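L544 (PDB 4AMQ) probably transfers nucleotides as a manganese-binding viral nucleotidyl transferase, with a nucleotidyltransferase domain joined to a helical one. Local coordinates at residues 165-170 with 188-193; 177-180 with 184-187; 281-286 with 346-351; 315-320 with 353-358. All blocks are in the same frame, centred on the assembly; numbering follows the deposited sequence.

Interaction 1: 165-170 with 188-193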
loop_
_atom_site.group_PDB
_atom_site.type_symbol
_atom_site.label_atom_id
_atom_site.label_comp_id
_atom_site.label_asym_id
_atom_site.label_seq_id
_atom_site.Cartn_x
_atom_site.Cartn_y
_atom_site.Cartn_z
ATOM N N LEU A 165 9.414 1.935 -12.240
ATOM C CA LEU A 165 9.669 3.368 -12.232
ATOM C C LEU A 165 8.550 4.152 -11.550
ATOM O O LEU A 165 7.431 4.237 -12.061
ATOM C CB LEU A 165 9.886 3.885 -13.654
ATOM C CG LEU A 165 11.128 3.367 -14.385
ATOM C CD1 LEU A 165 11.207 3.948 -15.785
ATOM C CD2 LEU A 165 12.388 3.699 -13.597
ATOM N N ARG A 166 8.860 4.722 -10.390
ATOM C CA ARG A 166 7.918 5.587 -9.695
ATOM C C ARG A 166 8.256 7.041 -9.997
ATOM O O ARG A 166 9.275 7.556 -9.539
ATOM C CB ARG A 166 7.954 5.329 -8.184
ATOM C CG ARG A 166 7.806 3.861 -7.799
ATOM C CD ARG A 166 7.504 3.681 -6.311
ATOM N NE ARG A 166 8.583 4.162 -5.451
ATOM C CZ ARG A 166 8.617 3.993 -4.131
ATOM N NH1 ARG A 166 7.633 3.352 -3.517
ATOM N NH2 ARG A 166 9.636 4.463 -3.423
ATOM N N TRP A 167 7.408 7.695 -10.780
ATOM C CA TRP A 167 7.621 9.093 -11.140
ATOM C C TRP A 167 6.986 10.020 -10.105
ATOM O O TRP A 167 5.841 9.816 -9.699
ATOM C CB TRP A 167 7.034 9.380 -12.528
ATOM C CG TRP A 167 7.671 8.582 -13.636
ATOM C CD1 TRP A 167 7.592 7.232 -13.822
ATOM C CD2 TRP A 167 8.473 9.087 -14.711
ATOM N NE1 TRP A 167 8.301 6.865 -14.940
ATOM C CE2 TRP A 167 8.851 7.987 -15.504
ATOM C CE3 TRP A 167 8.912 10.365 -15.075
ATOM C CZ2 TRP A 167 9.647 8.122 -16.640
ATOM C CZ3 TRP A 167 9.702 10.498 -16.205
ATOM C CH2 TRP A 167 10.062 9.383 -16.972
ATOM N N THR A 168 7.731 11.032 -9.667
ATOM C CA THR A 168 7.154 12.083 -8.836
ATOM C C THR A 168 6.417 13.061 -9.741
ATOM O O THR A 168 6.600 13.039 -10.961
ATOM C CB THR A 168 8.227 12.853 -8.041
ATOM O OG1 THR A 168 9.160 13.447 -8.948
ATOM C CG2 THR A 168 8.969 11.922 -7.090
ATOM N N SER A 169 5.589 13.914 -9.147
ATOM C CA SER A 169 4.847 14.913 -9.911
ATOM C C SER A 169 5.774 15.837 -10.688
ATOM O O SER A 169 5.494 16.184 -11.832
ATOM C CB SER A 169 3.941 15.740 -8.993
ATOM O OG SER A 169 2.815 14.988 -8.576
ATOM N N SER A 170 6.874 16.239 -10.063
ATOM C CA SER A 170 7.816 17.152 -10.701
ATOM C C SER A 170 8.580 16.459 -11.825
ATOM O O SER A 170 8.927 17.083 -12.826
ATOM C CB SER A 170 8.792 17.730 -9.676
ATOM O OG SER A 170 9.610 16.714 -9.129
ATOM N N GLN A 188 7.527 10.179 -22.069
ATOM C CA GLN A 188 6.833 9.835 -23.301
ATOM C C GLN A 188 7.243 8.453 -23.807
ATOM O O GLN A 188 6.402 7.681 -24.267
ATOM C CB GLN A 188 7.071 10.896 -24.374
ATOM C CG GLN A 188 6.340 10.617 -25.673
ATOM C CD GLN A 188 4.867 10.331 -25.452
ATOM O OE1 GLN A 188 4.168 11.096 -24.785
ATOM N NE2 GLN A 188 4.393 9.217 -25.997
ATOM N N ASP A 189 8.534 8.140 -23.716
ATOM C CA ASP A 189 9.038 6.842 -24.147
ATOM C C ASP A 189 8.360 5.744 -23.345
ATOM O O ASP A 189 7.929 4.728 -23.894
ATOM C CB ASP A 189 10.554 6.747 -23.944
ATOM C CG ASP A 189 11.341 7.565 -24.952
ATOM O OD1 ASP A 189 10.724 8.314 -25.741
ATOM O OD2 ASP A 189 12.587 7.464 -24.941
ATOM N N VAL A 190 8.261 5.961 -22.039
ATOM C CA VAL A 190 7.692 4.969 -21.134
ATOM C C VAL A 190 6.218 4.668 -21.420
ATOM O O VAL A 190 5.813 3.509 -21.436
ATOM C CB VAL A 190 7.867 5.388 -19.662
ATOM C CG1 VAL A 190 7.102 4.456 -18.753
ATOM C CG2 VAL A 190 9.348 5.406 -19.294
ATOM N N VAL A 191 5.417 5.705 -21.644
ATOM C CA VAL A 191 4.007 5.498 -21.969
ATOM C C VAL A 191 3.829 4.771 -23.304
ATOM O O VAL A 191 2.893 3.990 -23.475
ATOM C CB VAL A 191 3.207 6.822 -21.984
ATOM C CG1 VAL A 191 4.096 7.985 -22.370
ATOM C CG2 VAL A 191 2.017 6.713 -22.925
ATOM N N LYS A 192 4.734 5.025 -24.243
ATOM C CA LYS A 192 4.655 4.399 -25.558
ATOM C C LYS A 192 4.975 2.909 -25.477
ATOM O O LYS A 192 4.458 2.110 -26.257
ATOM C CB LYS A 192 5.598 5.090 -26.547
ATOM C CG LYS A 192 5.383 4.679 -27.998
ATOM C CD LYS A 192 3.990 5.069 -28.476
ATOM C CE LYS A 192 3.688 4.493 -29.854
ATOM N NZ LYS A 192 2.308 4.829 -30.305
ATOM N N ASN A 193 5.820 2.540 -24.521
ATOM C CA ASN A 193 6.234 1.152 -24.360
ATOM C C ASN A 193 5.410 0.388 -23.332
ATOM O O ASN A 193 5.715 -0.762 -23.011
ATOM C CB ASN A 193 7.718 1.074 -23.993
ATOM C CG ASN A 193 8.621 1.468 -25.144
ATOM O OD1 ASN A 193 8.793 0.707 -26.098
ATOM N ND2 ASN A 193 9.206 2.656 -25.059
#

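Interaction 2: 177-180 with 184-187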
loop_
_atom_site.group_PDB
_atom_site.type_symbol
_atom_site.label_atom_id
_atom_site.label_comp_id
_atom_site.label_asym_id
_atom_site.label_seq_id
_atom_site.Cartn_x
_atom_site.Cartn_y
_atom_site.Cartn_z
ATOM N N LYS A 177 13.238 11.644 -16.153
ATOM C CA LYS A 177 13.618 11.052 -14.875
ATOM C C LYS A 177 15.054 10.534 -14.937
ATOM O O LYS A 177 15.462 9.945 -15.938
ATOM C CB LYS A 177 12.657 9.911 -14.523
ATOM C CG LYS A 177 12.942 9.194 -13.207
ATOM C CD LYS A 177 11.949 8.055 -12.988
ATOM C CE LYS A 177 12.215 7.300 -11.692
ATOM N NZ LYS A 177 11.995 8.145 -10.482
ATOM N N ILE A 178 15.821 10.764 -13.877
ATOM C CA ILE A 178 17.177 10.233 -13.793
ATOM C C ILE A 178 17.187 8.964 -12.948
ATOM O O ILE A 178 16.730 8.967 -11.806
ATOM C CB ILE A 178 18.163 11.241 -13.165
ATOM C CG1 ILE A 178 17.970 12.641 -13.751
ATOM C CG2 ILE A 178 19.599 10.768 -13.363
ATOM C CD1 ILE A 178 18.610 12.838 -15.106
ATOM N N LEU A 179 17.710 7.883 -13.513
ATOM C CA LEU A 179 17.798 6.613 -12.803
ATOM C C LEU A 179 19.148 6.463 -12.111
ATOM O O LEU A 179 20.055 7.270 -12.314
ATOM C CB LEU A 179 17.584 5.439 -13.764
ATOM C CG LEU A 179 16.175 5.153 -14.295
ATOM C CD1 LEU A 179 15.162 6.186 -13.819
ATOM C CD2 LEU A 179 16.185 5.061 -15.815
ATOM N N ARG A 180 19.272 5.424 -11.289
ATOM C CA ARG A 180 20.534 5.107 -10.635
ATOM C C ARG A 180 21.664 5.077 -11.660
ATOM O O ARG A 180 21.466 4.657 -12.804
ATOM C CB ARG A 180 20.447 3.750 -9.929
ATOM C CG ARG A 180 19.521 3.714 -8.717
ATOM C CD ARG A 180 20.172 4.337 -7.487
ATOM N NE ARG A 180 19.307 4.271 -6.312
ATOM C CZ ARG A 180 19.315 3.268 -5.439
ATOM N NH1 ARG A 180 20.137 2.245 -5.616
ATOM N NH2 ARG A 180 18.500 3.279 -4.394
ATOM N N GLU A 184 19.510 8.437 -18.012
ATOM C CA GLU A 184 18.401 9.340 -18.308
ATOM C C GLU A 184 17.232 8.599 -18.956
ATOM O O GLU A 184 17.434 7.679 -19.748
ATOM C CB GLU A 184 18.874 10.474 -19.222
ATOM C CG GLU A 184 19.617 10.003 -20.478
ATOM C CD GLU A 184 21.095 9.730 -20.231
ATOM O OE1 GLU A 184 21.892 10.692 -20.282
ATOM O OE2 GLU A 184 21.465 8.559 -19.992
ATOM N N VAL A 185 16.010 9.002 -18.621
ATOM C CA VAL A 185 14.823 8.384 -19.204
ATOM C C VAL A 185 13.706 9.410 -19.356
ATOM O O VAL A 185 13.579 10.325 -18.542
ATOM C CB VAL A 185 14.326 7.204 -18.354
ATOM C CG1 VAL A 185 13.557 7.711 -17.142
ATOM C CG2 VAL A 185 13.457 6.279 -19.189
ATOM N N SER A 186 12.902 9.262 -20.404
ATOM C CA SER A 186 11.838 10.220 -20.686
ATOM C C SER A 186 10.456 9.586 -20.557
ATOM O O SER A 186 10.262 8.417 -20.893
ATOM C CB SER A 186 12.019 10.833 -22.075
ATOM O OG SER A 186 10.919 11.661 -22.412
ATOM N N PHE A 187 9.498 10.370 -20.076
ATOM C CA PHE A 187 8.174 9.854 -19.750
ATOM C C PHE A 187 7.388 9.429 -20.984
ATOM O O PHE A 187 6.662 8.438 -20.954
ATOM C CB PHE A 187 7.377 10.884 -18.951
ATOM C CG PHE A 187 6.095 10.349 -18.389
ATOM C CD1 PHE A 187 6.084 9.650 -17.193
ATOM C CD2 PHE A 187 4.899 10.539 -19.058
ATOM C CE1 PHE A 187 4.903 9.156 -16.675
ATOM C CE2 PHE A 187 3.715 10.047 -18.545
ATOM C CZ PHE A 187 3.716 9.355 -17.351
#

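Interaction 3: 281-286 with 346-351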
loop_
_atom_site.group_PDB
_atom_site.type_symbol
_atom_site.label_atom_id
_atom_site.label_comp_id
_atom_site.label_asym_id
_atom_site.label_seq_id
_atom_site.Cartn_x
_atom_site.Cartn_y
_atom_site.Cartn_z
ATOM N N VAL A 281 -2.204 -0.253 8.075
ATOM C CA VAL A 281 -2.246 0.485 6.816
ATOM C C VAL A 281 -2.033 1.985 7.034
ATOM O O VAL A 281 -1.386 2.656 6.228
ATOM C CB VAL A 281 -3.587 0.274 6.088
ATOM C CG1 VAL A 281 -3.683 1.189 4.885
ATOM C CG2 VAL A 281 -3.750 -1.191 5.675
ATOM N N ARG A 282 -2.586 2.503 8.126
ATOM C CA ARG A 282 -2.489 3.926 8.431
ATOM C C ARG A 282 -1.054 4.303 8.800
ATOM O O ARG A 282 -0.592 5.391 8.476
ATOM C CB ARG A 282 -3.476 4.303 9.539
ATOM C CG ARG A 282 -4.941 4.266 9.089
ATOM C CD ARG A 282 -5.913 4.157 10.261
ATOM N NE ARG A 282 -5.700 5.191 11.270
ATOM C CZ ARG A 282 -6.442 5.333 12.365
ATOM N NH1 ARG A 282 -7.457 4.509 12.592
ATOM N NH2 ARG A 282 -6.170 6.299 13.232
ATOM N N ILE A 283 -0.350 3.391 9.463
ATOM C CA ILE A 283 1.072 3.576 9.749
ATOM C C ILE A 283 1.903 3.477 8.463
ATOM O O ILE A 283 2.871 4.213 8.291
ATOM C CB ILE A 283 1.576 2.554 10.784
ATOM C CG1 ILE A 283 0.973 2.850 12.160
ATOM C CG2 ILE A 283 3.092 2.575 10.863
ATOM C CD1 ILE A 283 1.205 1.759 13.178
ATOM N N ASP A 284 1.523 2.574 7.560
ATOM C CA ASP A 284 2.161 2.509 6.243
ATOM C C ASP A 284 1.979 3.815 5.454
ATOM O O ASP A 284 2.869 4.234 4.722
ATOM C CB ASP A 284 1.614 1.338 5.430
ATOM C CG ASP A 284 2.201 0.009 5.847
ATOM O OD1 ASP A 284 3.360 -0.020 6.318
ATOM O OD2 ASP A 284 1.502 -1.013 5.685
ATOM N N SER A 285 0.821 4.451 5.608
ATOM C CA SER A 285 0.562 5.738 4.963
ATOM C C SER A 285 1.531 6.825 5.441
ATOM O O SER A 285 2.067 7.588 4.638
ATOM C CB SER A 285 -0.884 6.172 5.199
ATOM O OG SER A 285 -1.780 5.272 4.575
ATOM N N TYR A 286 1.753 6.887 6.752
ATOM C CA TYR A 286 2.737 7.800 7.324
ATOM C C TYR A 286 4.096 7.550 6.673
ATOM O O TYR A 286 4.703 8.461 6.107
ATOM C CB TYR A 286 2.816 7.582 8.839
ATOM C CG TYR A 286 3.618 8.615 9.609
ATOM C CD1 TYR A 286 5.007 8.639 9.548
ATOM C CD2 TYR A 286 2.982 9.556 10.410
ATOM C CE1 TYR A 286 5.738 9.575 10.261
ATOM C CE2 TYR A 286 3.706 10.498 11.124
ATOM C CZ TYR A 286 5.081 10.499 11.048
ATOM O OH TYR A 286 5.796 11.432 11.755
ATOM N N THR A 346 7.250 2.558 14.098
ATOM C CA THR A 346 7.812 1.279 13.682
ATOM C C THR A 346 7.684 0.235 14.792
ATOM O O THR A 346 7.325 -0.915 14.533
ATOM C CB THR A 346 9.281 1.418 13.254
ATOM O OG1 THR A 346 9.352 2.198 12.053
ATOM C CG2 THR A 346 9.897 0.046 12.998
ATOM N N GLN A 347 7.975 0.638 16.024
ATOM C CA GLN A 347 7.780 -0.238 17.172
ATOM C C GLN A 347 6.306 -0.589 17.314
ATOM O O GLN A 347 5.952 -1.746 17.538
ATOM C CB GLN A 347 8.273 0.429 18.456
ATOM C CG GLN A 347 9.764 0.710 18.479
ATOM C CD GLN A 347 10.167 1.604 19.638
ATOM O OE1 GLN A 347 9.766 1.379 20.781
ATOM N NE2 GLN A 347 10.958 2.630 19.345
ATOM N N LEU A 348 5.453 0.423 17.188
ATOM C CA LEU A 348 4.013 0.235 17.294
ATOM C C LEU A 348 3.520 -0.734 16.227
ATOM O O LEU A 348 2.682 -1.591 16.492
ATOM C CB LEU A 348 3.288 1.575 17.163
ATOM C CG LEU A 348 1.776 1.551 17.392
ATOM C CD1 LEU A 348 1.450 0.974 18.763
ATOM C CD2 LEU A 348 1.184 2.946 17.238
ATOM N N TYR A 349 4.053 -0.589 15.019
ATOM C CA TYR A 349 3.691 -1.454 13.908
ATOM C C TYR A 349 3.979 -2.907 14.278
ATOM O O TYR A 349 3.133 -3.784 14.116
ATOM C CB TYR A 349 4.488 -1.053 12.666
ATOM C CG TYR A 349 4.014 -1.682 11.378
ATOM C CD1 TYR A 349 3.032 -1.073 10.604
ATOM C CD2 TYR A 349 4.563 -2.873 10.921
ATOM C CE1 TYR A 349 2.604 -1.636 9.420
ATOM C CE2 TYR A 349 4.139 -3.445 9.735
ATOM C CZ TYR A 349 3.159 -2.822 8.989
ATOM O OH TYR A 349 2.731 -3.387 7.810
ATOM N N THR A 350 5.183 -3.145 14.786
ATOM C CA THR A 350 5.598 -4.468 15.229
ATOM C C THR A 350 4.683 -4.989 16.328
ATOM O O THR A 350 4.259 -6.147 16.311
ATOM C CB THR A 350 7.037 -4.438 15.766
ATOM O OG1 THR A 350 7.922 -3.977 14.738
ATOM C CG2 THR A 350 7.469 -5.827 16.224
ATOM N N ASN A 351 4.383 -4.123 17.286
ATOM C CA ASN A 351 3.548 -4.500 18.412
ATOM C C ASN A 351 2.144 -4.903 17.971
ATOM O O ASN A 351 1.595 -5.893 18.454
ATOM C CB ASN A 351 3.492 -3.366 19.437
ATOM C CG ASN A 351 2.975 -3.825 20.784
ATOM O OD1 ASN A 351 1.995 -3.293 21.298
ATOM N ND2 ASN A 351 3.628 -4.829 21.357
#

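Interaction 4: 315-320 with 353-358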
loop_
_atom_site.group_PDB
_atom_site.type_symbol
_atom_site.label_atom_id
_atom_site.label_comp_id
_atom_site.label_asym_id
_atom_site.label_seq_id
_atom_site.Cartn_x
_atom_site.Cartn_y
_atom_site.Cartn_z
ATOM N N ASN A 315 -6.366 -4.550 21.890
ATOM C CA ASN A 315 -5.977 -5.317 23.067
ATOM C C ASN A 315 -4.580 -5.910 22.914
ATOM O O ASN A 315 -4.198 -6.340 21.825
ATOM C CB ASN A 315 -6.995 -6.427 23.346
ATOM C CG ASN A 315 -8.382 -5.885 23.646
ATOM O OD1 ASN A 315 -9.327 -6.113 22.889
ATOM N ND2 ASN A 315 -8.513 -5.167 24.757
ATOM N N GLY A 316 -3.819 -5.922 24.006
ATOM C CA GLY A 316 -2.487 -6.505 24.007
ATOM C C GLY A 316 -1.390 -5.560 23.551
ATOM O O GLY A 316 -0.278 -5.989 23.246
ATOM N N ILE A 317 -1.694 -4.266 23.513
ATOM C CA ILE A 317 -0.735 -3.280 23.026
ATOM C C ILE A 317 0.128 -2.730 24.156
ATOM O O ILE A 317 -0.376 -2.379 25.222
ATOM C CB ILE A 317 -1.443 -2.113 22.296
ATOM C CG1 ILE A 317 -2.248 -2.643 21.111
ATOM C CG2 ILE A 317 -0.432 -1.088 21.805
ATOM C CD1 ILE A 317 -1.404 -3.394 20.105
ATOM N N ASP A 318 1.433 -2.666 23.918
ATOM C CA ASP A 318 2.349 -2.050 24.866
ATOM C C ASP A 318 2.126 -0.544 24.883
ATOM O O ASP A 318 2.710 0.186 24.083
ATOM C CB ASP A 318 3.797 -2.365 24.490
ATOM C CG ASP A 318 4.794 -1.753 25.451
ATOM O OD1 ASP A 318 4.377 -1.331 26.548
ATOM O OD2 ASP A 318 5.994 -1.702 25.113
ATOM N N MET A 319 1.276 -0.085 25.795
ATOM C CA MET A 319 0.909 1.328 25.858
ATOM C C MET A 319 2.066 2.252 26.236
ATOM O O MET A 319 1.920 3.472 26.210
ATOM C CB MET A 319 -0.280 1.537 26.800
ATOM C CG MET A 319 -1.586 0.966 26.269
ATOM S SD MET A 319 -2.061 1.710 24.694
ATOM C CE MET A 319 -2.450 3.379 25.216
ATOM N N ASN A 320 3.213 1.675 26.583
ATOM C CA ASN A 320 4.418 2.469 26.814
ATOM C C ASN A 320 4.885 3.144 25.532
ATOM O O ASN A 320 5.440 4.242 25.565
ATOM C CB ASN A 320 5.549 1.611 27.383
ATOM C CG ASN A 320 5.262 1.123 28.787
ATOM O OD1 ASN A 320 4.425 1.686 29.494
ATOM N ND2 ASN A 320 5.961 0.073 29.202
ATOM N N ASN A 353 1.203 -6.011 15.005
ATOM C CA ASN A 353 1.328 -7.288 14.325
ATOM C C ASN A 353 1.390 -8.442 15.308
ATOM O O ASN A 353 0.658 -9.424 15.179
ATOM C CB ASN A 353 2.569 -7.303 13.438
ATOM C CG ASN A 353 2.297 -6.748 12.061
ATOM O OD1 ASN A 353 1.705 -7.422 11.218
ATOM N ND2 ASN A 353 2.726 -5.514 11.822
ATOM N N LYS A 354 2.278 -8.323 16.286
ATOM C CA LYS A 354 2.435 -9.353 17.298
ATOM C C LYS A 354 1.095 -9.657 17.953
ATOM O O LYS A 354 0.707 -10.818 18.084
ATOM C CB LYS A 354 3.450 -8.911 18.354
ATOM C CG LYS A 354 3.696 -9.936 19.450
ATOM C CD LYS A 354 4.736 -9.436 20.439
ATOM C CE LYS A 354 6.033 -9.090 19.729
ATOM N NZ LYS A 354 6.542 -10.238 18.926
ATOM N N SER A 355 0.386 -8.606 18.353
ATOM C CA SER A 355 -0.881 -8.765 19.058
ATOM C C SER A 355 -1.960 -9.442 18.212
ATOM O O SER A 355 -2.597 -10.393 18.660
ATOM C CB SER A 355 -1.384 -7.414 19.571
ATOM O OG SER A 355 -2.594 -7.564 20.295
ATOM N N VAL A 356 -2.169 -8.955 16.992
ATOM C CA VAL A 356 -3.239 -9.485 16.156
ATOM C C VAL A 356 -2.965 -10.935 15.751
ATOM O O VAL A 356 -3.879 -11.751 15.672
ATOM C CB VAL A 356 -3.503 -8.605 14.912
ATOM C CG1 VAL A 356 -2.415 -8.802 13.861
ATOM C CG2 VAL A 356 -4.874 -8.910 14.333
ATOM N N ASN A 357 -1.699 -11.248 15.504
ATOM C CA ASN A 357 -1.297 -12.611 15.185
ATOM C C ASN A 357 -1.573 -13.571 16.338
ATOM O O ASN A 357 -2.018 -14.700 16.126
ATOM C CB ASN A 357 0.183 -12.653 14.798
ATOM C CG ASN A 357 0.436 -12.081 13.419
ATOM O OD1 ASN A 357 -0.392 -12.224 12.521
ATOM N ND2 ASN A 357 1.579 -11.429 13.242
ATOM N N LYS A 358 -1.310 -13.110 17.558
ATOM C CA LYS A 358 -1.544 -13.912 18.754
ATOM C C LYS A 358 -3.028 -14.212 18.932
ATOM O O LYS A 358 -3.413 -15.351 19.189
ATOM C CB LYS A 358 -1.016 -13.188 19.994
ATOM C CG LYS A 358 -1.152 -13.988 21.281
ATOM C CD LYS A 358 -1.101 -13.087 22.506
ATOM C CE LYS A 358 -0.982 -13.905 23.783
ATOM N NZ LYS A 358 -2.000 -14.990 23.852
#

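Interaction 1: 165-170 with 188-193
V190 reaches across to the large ring of W167 with its CG2 methyl, which lies 3.8 Å from W167 CZ2 and meets the indole obliquely. The same methyl comes within 4.2 Å of L165 CD1, so a single branch of the valine bridges two side chains of the strand. CG1 of V190 stands anti to the backbone N (chi1 172°), which places CG2 on the side that faces L165 and W167. A small beta-branched residue suits this buried position, where a short helix comes close to a flat ring.

L165 and W167 are two residues apart on a strand and therefore project from one face of it, whereas R166 between them turns the other way and makes a cation-pi contact with Y103. The indole is fixed at more than one point: its NE1 donates to the C106 carbonyl O, which satisfies the one polar atom of a buried ring, and F187 meets it edge-to-face. Backbone hydrogen bonds of L165 to C106 and G107, and of W167 to V104, hold the strand beside 99-108. Farther out, T168 N-caps the following helix, its OG1 accepting from E171 N. At the far end of the valine's helix, N193 ND2 donates to D189 O over 2.7 Å from above the carbonyl plane, and N193 N uses that same oxygen.

What results is an outer edge of an alpha/beta nucleotidyltransferase core, with helix 187-192 packed by apolar side chains against an edge strand, 164-167, of the mixed central sheet.

Interaction 2: 177-180 with 184-187
With chi1 at 78°, V185 sets its CG1 between its own backbone N and carbonyl carbon and presents that methyl to the neighbouring strand, 3.5 Å from K177 CB. V185 CG1 also rests 3.2 Å from K177 O, a tight fit. K177 runs out extended from CB and bends only at its last torsion, which carries NZ off to a salt bridge with E171 and a hydrogen bond to R166 O. The long aliphatic part of the lysine thus serves as packing while its charge is met beyond the strand pair.

K177 and V185 form an antiparallel hydrogen-bonded pair in the two-stranded beta hairpin of 176-178 and 184-186. K177 N donates to V185 O (2.8 Å, 164°), and V185 N returns a more bent bond to K177 O (2.9 Å, 138°). I178 and E184, the adjoining non-hydrogen-bonded pair, point to the other, exposed face, which suits a charged glutamate.

L179 lies past the paired residues, yet its branched end turns back to V185: L179 CD2 sits 3.8 Å from V185 CB, the two side chains crossing at a slant. At the next step S186 OG is hydrogen-bonded to G175 O, just before F187 begins the helix.

Interaction 3: 281-286 with 346-351
I283 overlaps the Y349 ring obliquely, its CG2 methyl lying 3.7 Å from Y349 CD1 and its CB only slightly farther off. The two belong to an antiparallel helix pair in the helical domain: the short segments 281-286 and 346-351 run at 157° to each other, with axes 10.4 Å apart at closest approach. I283, L348 and Y349 fill the space between these two helices. I283 answers with two branches, since CG2 goes to the tyrosine while the longer arm carries CD1 to 4.2 Å from L348 CD2. I307 of helix 297-311 touches both I283 and L348, extending this apolar patch into a third helix.

Y349 takes a chi1 of -168°, CG anti to the backbone N, which carries the ring over to D284; both residues are partly exposed. The side chains of D284, one residue after the isoleucine, and Y349 cross at about a right angle, while the carboxylate and ring planes are 49° apart. D284 OD2 lies 3.4 Å from Y349 OH, a weak hydrogen bond at most, and the proton may have another acceptor. R287 makes a cation-pi contact with the same ring and a long, weak ion pair with D284, so an arginine and an aspartate both border the phenol. The D284 side chain is about 10 Å from a bound manganese ion, which places this edge of the helical domain near the metal site.

On the solvent-facing side of 346-351, T346 O accepts from both T350 N and T350 OG1, each 3.1 Å away and reaching it from opposite faces of the carbonyl plane.

Interaction 4: 315-320 with 353-358
N315 O accepts a hydrogen bond from the hydroxyl of S355, whose OG lies 2.5 Å away in the carbonyl plane, with a C=O...donor angle of 154°; the bond is unusually short, so its exact length should be read with caution. Serine fits here because its hydroxyl is compact and mounted on one carbon: with chi1 at -178°, OG stands anti to the backbone N and points from the helix toward the loop. OG also receives a weak hydrogen bond from Q359 NE2, one turn further along. The backbone N of N315 is hydrogen-bonded to Y276 OH.

G316 brings the loop close to the helix, its CA 3.9 Å from S355 OG. Its backbone is in the left-handed region, which glycine enters most easily, and this, with the closeness of S355, makes glycine well suited to the place. I317 then adds a modest apolar touch, CD1 lying 4.1 Å from S355 CB, and the I317 side chain also touches L348, N351 and I352.

D318 opens the next helix. At the N-cap position its OD1 accepts from N320 N at 3.2 Å, a capping bond, the donor lying above the carboxylate plane. The whole is a glycine-containing loop that joins helices 297-311 and 319-331 in the helical domain and is fastened to the long helix 334-368.

Overall arrangement
From the N terminus, interaction 1 comes first: strand 164-167 meets helix 187-192 and closes a short loop. Interaction 2, the hairpin of 176-178 and 184-186, is enclosed within that loop, and the two touch, W167 packing on K177 and on the start of helix 187-192. Both belong to the nucleotidyltransferase domain. Interactions 3 and 4, in the helical domain, open after these have closed; their centres are about 30 to 43 Å from those of interactions 1 and 2. Their segments alternate along the chain, so these two loops cross each other. Both use helix 334-368, which interaction 3 joins to helix 274-292 and interaction 4 to the 315-320 loop, where N351 OD1 probably bonds to D318 N.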